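Local coordinates for amidohydrolase family protein (Acinetobacter baumannii, PDB 4I6K), which probably hydrolyses 2-pyrone-4,6-dicarboxylic acid, as a member of the amidohydrolase family, and binds citric acid in the crystal, at residues 53-61 / 88-96. Residues are numbered along the deposited sequence; the frame is centred on the assembly and turned at random.
Sequences ATVQSFISH and AIQQYPDRL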
loop_
_atom_site.group_PDB
_atom_site.type_symbol
_atom_site.label_atom_id
_atom_site.label_comp_id
_atom_site.label_asym_id
_atom_site.label_seq_id
_atom_site.Cartn_x
_atom_site.Cartn_y
_atom_site.Cartn_z
ATOM N N ALA A 53 -1.940 16.523 -8.025
ATOM C CA ALA A 53 -0.899 15.497 -7.862
ATOM C C ALA A 53 -0.769 14.673 -9.147
ATOM O O ALA A 53 -1.391 13.619 -9.272
ATOM C CB ALA A 53 -1.205 14.591 -6.656
ATOM N N THR A 54 0.036 15.160 -10.094
ATOM C CA THR A 54 0.053 14.639 -11.466
ATOM C C THR A 54 1.039 13.497 -11.679
ATOM O O THR A 54 2.053 13.394 -10.968
ATOM C CB THR A 54 0.427 15.740 -12.480
ATOM O OG1 THR A 54 1.746 16.221 -12.191
ATOM C CG2 THR A 54 -0.543 16.890 -12.405
ATOM N N VAL A 55 0.758 12.659 -12.681
ATOM C CA VAL A 55 1.682 11.585 -13.033
ATOM C C VAL A 55 2.995 12.237 -13.362
ATOM O O VAL A 55 4.073 11.755 -12.995
ATOM C CB VAL A 55 1.242 10.819 -14.268
ATOM C CG1 VAL A 55 1.838 9.413 -14.234
ATOM C CG2 VAL A 55 -0.254 10.747 -14.339
ATOM N N GLN A 56 2.884 13.352 -14.069
ATOM C CA GLN A 56 4.032 14.140 -14.461
ATOM C C GLN A 56 4.913 14.415 -13.241
ATOM O O GLN A 56 6.086 14.048 -13.209
ATOM C CB GLN A 56 3.543 15.444 -15.100
ATOM C CG GLN A 56 4.617 16.483 -15.356
ATOM C CD GLN A 56 5.473 16.128 -16.550
ATOM O OE1 GLN A 56 6.541 16.707 -16.759
ATOM N NE2 GLN A 56 5.008 15.165 -17.344
ATOM N N SER A 57 4.342 15.055 -12.233
ATOM C CA SER A 57 5.085 15.335 -11.017
ATOM C C SER A 57 5.659 14.045 -10.419
ATOM O O SER A 57 6.817 14.002 -9.998
ATOM C CB SER A 57 4.194 16.059 -10.004
ATOM O OG SER A 57 4.956 16.478 -8.887
ATOM N N PHE A 58 4.851 12.987 -10.403
ATOM C CA PHE A 58 5.277 11.729 -9.804
ATOM C C PHE A 58 6.423 11.060 -10.567
ATOM O O PHE A 58 7.422 10.659 -9.964
ATOM C CB PHE A 58 4.096 10.772 -9.647
ATOM C CG PHE A 58 4.482 9.430 -9.105
ATOM C CD1 PHE A 58 5.170 9.327 -7.914
ATOM C CD2 PHE A 58 4.165 8.270 -9.793
ATOM C CE1 PHE A 58 5.534 8.087 -7.419
ATOM C CE2 PHE A 58 4.524 7.028 -9.304
ATOM C CZ PHE A 58 5.205 6.934 -8.118
ATOM N N ILE A 59 6.278 10.930 -11.883
ATOM C CA ILE A 59 7.356 10.377 -12.700
ATOM C C ILE A 59 8.586 11.256 -12.573
ATOM O O ILE A 59 9.719 10.782 -12.683
ATOM C CB ILE A 59 6.972 10.245 -14.200
ATOM C CG1 ILE A 59 6.468 8.835 -14.521
ATOM C CG2 ILE A 59 8.188 10.468 -15.067
ATOM C CD1 ILE A 59 5.296 8.394 -13.715
ATOM N N SER A 60 8.372 12.546 -12.331
ATOM C CA SER A 60 9.500 13.460 -12.175
ATOM C C SER A 60 10.321 13.153 -10.923
ATOM O O SER A 60 11.544 13.260 -10.932
ATOM C CB SER A 60 9.020 14.903 -12.138
ATOM O OG SER A 60 10.130 15.765 -12.075
ATOM N N HIS A 61 9.646 12.782 -9.838
ATOM C CA HIS A 61 10.348 12.381 -8.621
ATOM C C HIS A 61 11.077 11.043 -8.777
ATOM O O HIS A 61 12.170 10.861 -8.238
ATOM C CB HIS A 61 9.388 12.317 -7.442
ATOM C CG HIS A 61 8.890 13.657 -7.004
ATOM N ND1 HIS A 61 7.585 14.062 -7.182
ATOM C CD2 HIS A 61 9.528 14.691 -6.407
ATOM C CE1 HIS A 61 7.436 15.284 -6.703
ATOM N NE2 HIS A 61 8.599 15.686 -6.222
ATOM N N ALA A 88 -3.305 7.561 -15.837
ATOM C CA ALA A 88 -1.903 7.782 -15.519
ATOM C C ALA A 88 -1.068 6.581 -15.928
ATOM O O ALA A 88 0.032 6.738 -16.466
ATOM C CB ALA A 88 -1.732 8.067 -14.028
ATOM N N ILE A 89 -1.594 5.384 -15.657
ATOM C CA ILE A 89 -0.915 4.137 -16.006
ATOM C C ILE A 89 -0.709 4.069 -17.505
ATOM O O ILE A 89 0.408 3.860 -17.973
ATOM C CB ILE A 89 -1.726 2.899 -15.597
ATOM C CG1 ILE A 89 -2.012 2.897 -14.097
ATOM C CG2 ILE A 89 -0.975 1.641 -15.975
ATOM C CD1 ILE A 89 -0.817 2.561 -13.272
ATOM N N GLN A 90 -1.794 4.253 -18.253
ATOM C CA GLN A 90 -1.744 4.247 -19.717
ATOM C C GLN A 90 -0.659 5.147 -20.292
ATOM O O GLN A 90 -0.035 4.802 -21.298
ATOM C CB GLN A 90 -3.096 4.640 -20.306
ATOM C CG GLN A 90 -4.083 3.492 -20.357
ATOM C CD GLN A 90 -5.508 3.936 -20.104
ATOM O OE1 GLN A 90 -5.932 5.006 -20.557
ATOM N NE2 GLN A 90 -6.262 3.113 -19.371
ATOM N N GLN A 91 -0.425 6.295 -19.663
ATOM C CA GLN A 91 0.627 7.195 -20.126
ATOM C C GLN A 91 2.016 6.622 -19.923
ATOM O O GLN A 91 2.905 6.872 -20.739
ATOM C CB GLN A 91 0.541 8.537 -19.431
ATOM C CG GLN A 91 -0.726 9.269 -19.734
ATOM C CD GLN A 91 -0.748 10.614 -19.079
ATOM O OE1 GLN A 91 -1.794 11.087 -18.647
ATOM N NE2 GLN A 91 0.418 11.236 -18.979
ATOM N N TYR A 92 2.211 5.873 -18.836
ATOM C CA TYR A 92 3.517 5.275 -18.564
ATOM C C TYR A 92 3.427 3.792 -18.251
ATOM O O TYR A 92 3.921 3.335 -17.210
ATOM C CB TYR A 92 4.207 5.986 -17.415
ATOM C CG TYR A 92 4.419 7.465 -17.643
ATOM C CD1 TYR A 92 3.429 8.388 -17.301
ATOM C CD2 TYR A 92 5.612 7.941 -18.184
ATOM C CE1 TYR A 92 3.619 9.742 -17.497
ATOM C CE2 TYR A 92 5.812 9.298 -18.391
ATOM C CZ TYR A 92 4.814 10.191 -18.043
ATOM O OH TYR A 92 5.007 11.538 -18.235
ATOM N N PRO A 93 2.840 3.030 -19.181
ATOM C CA PRO A 93 2.481 1.630 -19.002
ATOM C C PRO A 93 3.711 0.771 -18.733
ATOM O O PRO A 93 3.603 -0.347 -18.238
ATOM C CB PRO A 93 1.870 1.264 -20.353
ATOM C CG PRO A 93 2.577 2.165 -21.320
ATOM C CD PRO A 93 2.729 3.458 -20.586
ATOM N N ASP A 94 4.875 1.306 -19.062
ATOM C CA ASP A 94 6.120 0.569 -18.931
ATOM C C ASP A 94 6.744 0.771 -17.552
ATOM O O ASP A 94 7.662 0.054 -17.161
ATOM C CB ASP A 94 7.094 0.977 -20.052
ATOM C CG ASP A 94 7.315 2.503 -20.136
ATOM O OD1 ASP A 94 6.384 3.303 -19.859
ATOM O OD2 ASP A 94 8.444 2.902 -20.485
ATOM N N ARG A 95 6.234 1.747 -16.812
ATOM C CA ARG A 95 6.821 2.089 -15.520
ATOM C C ARG A 95 5.835 1.962 -14.360
ATOM O O ARG A 95 6.246 1.837 -13.205
ATOM C CB ARG A 95 7.430 3.498 -15.571
ATOM C CG ARG A 95 8.461 3.651 -16.680
ATOM C CD ARG A 95 9.140 4.987 -16.649
ATOM N NE ARG A 95 9.943 5.184 -15.447
ATOM C CZ ARG A 95 10.472 6.355 -15.110
ATOM N NH1 ARG A 95 10.268 7.401 -15.897
ATOM N NH2 ARG A 95 11.196 6.488 -14.000
ATOM N N LEU A 96 4.543 1.966 -14.674
ATOM C CA LEU A 96 3.519 2.010 -13.640
ATOM C C LEU A 96 2.546 0.845 -13.679
ATOM O O LEU A 96 2.077 0.461 -14.755
ATOM C CB LEU A 96 2.702 3.293 -13.770
ATOM C CG LEU A 96 3.480 4.595 -13.665
ATOM C CD1 LEU A 96 2.485 5.747 -13.741
ATOM C CD2 LEU A 96 4.293 4.628 -12.372
#
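Val55, in the first turn of helix 55-64, comes nearest to Ala88 in the last turns of helix 83-91, their CA atoms 5.8 Å apart, and beyond Ala88 the chain leaves the helix at Tyr92 and turns into strand 96-100. Thr54 is the N-cap of helix 55-64, its OG1 accepting from Ser57 N at 2.8 Å. Ile59 meets the Tyr92 ring squarely over one face, its CG1 3.8 Å from the ring centroid and only 8° off the normal, a CH-pi contact. Val55 reaches the same ring obliquely; with CG1 anti to the backbone N (chi1 -155°), that methyl comes to 3.6 Å from Tyr92 CD1. Deeper in, Leu96 CD1 packs on Val55 CG1 at 3.8 Å and on Ile59 CD1, and Leu96 CD2 lies 3.9 Å from Phe58 CE2, at the ring edge. Phe58 and Leu96 both continue inward onto Leu72 of strand 69-73. At the other border Ile59 lies on one face of the Arg95 guanidinium, with Ile59 CG2 3.8 Å from Arg95 NH1. The guanidinium nitrogens bond elsewhere: NH1 in a salt bridge with Asp63, NE and NH2 to the carbonyls of Thr68 and Phe67. The contact joins two successive outer helices of the amidohydrolase beta/alpha barrel mainly through apolar and CH-pi packing, so the fit rests on shape and burial, while the Thr54 cap and the Arg95 bonds fix polar groups to partners that lie outside this interface or within their own segment.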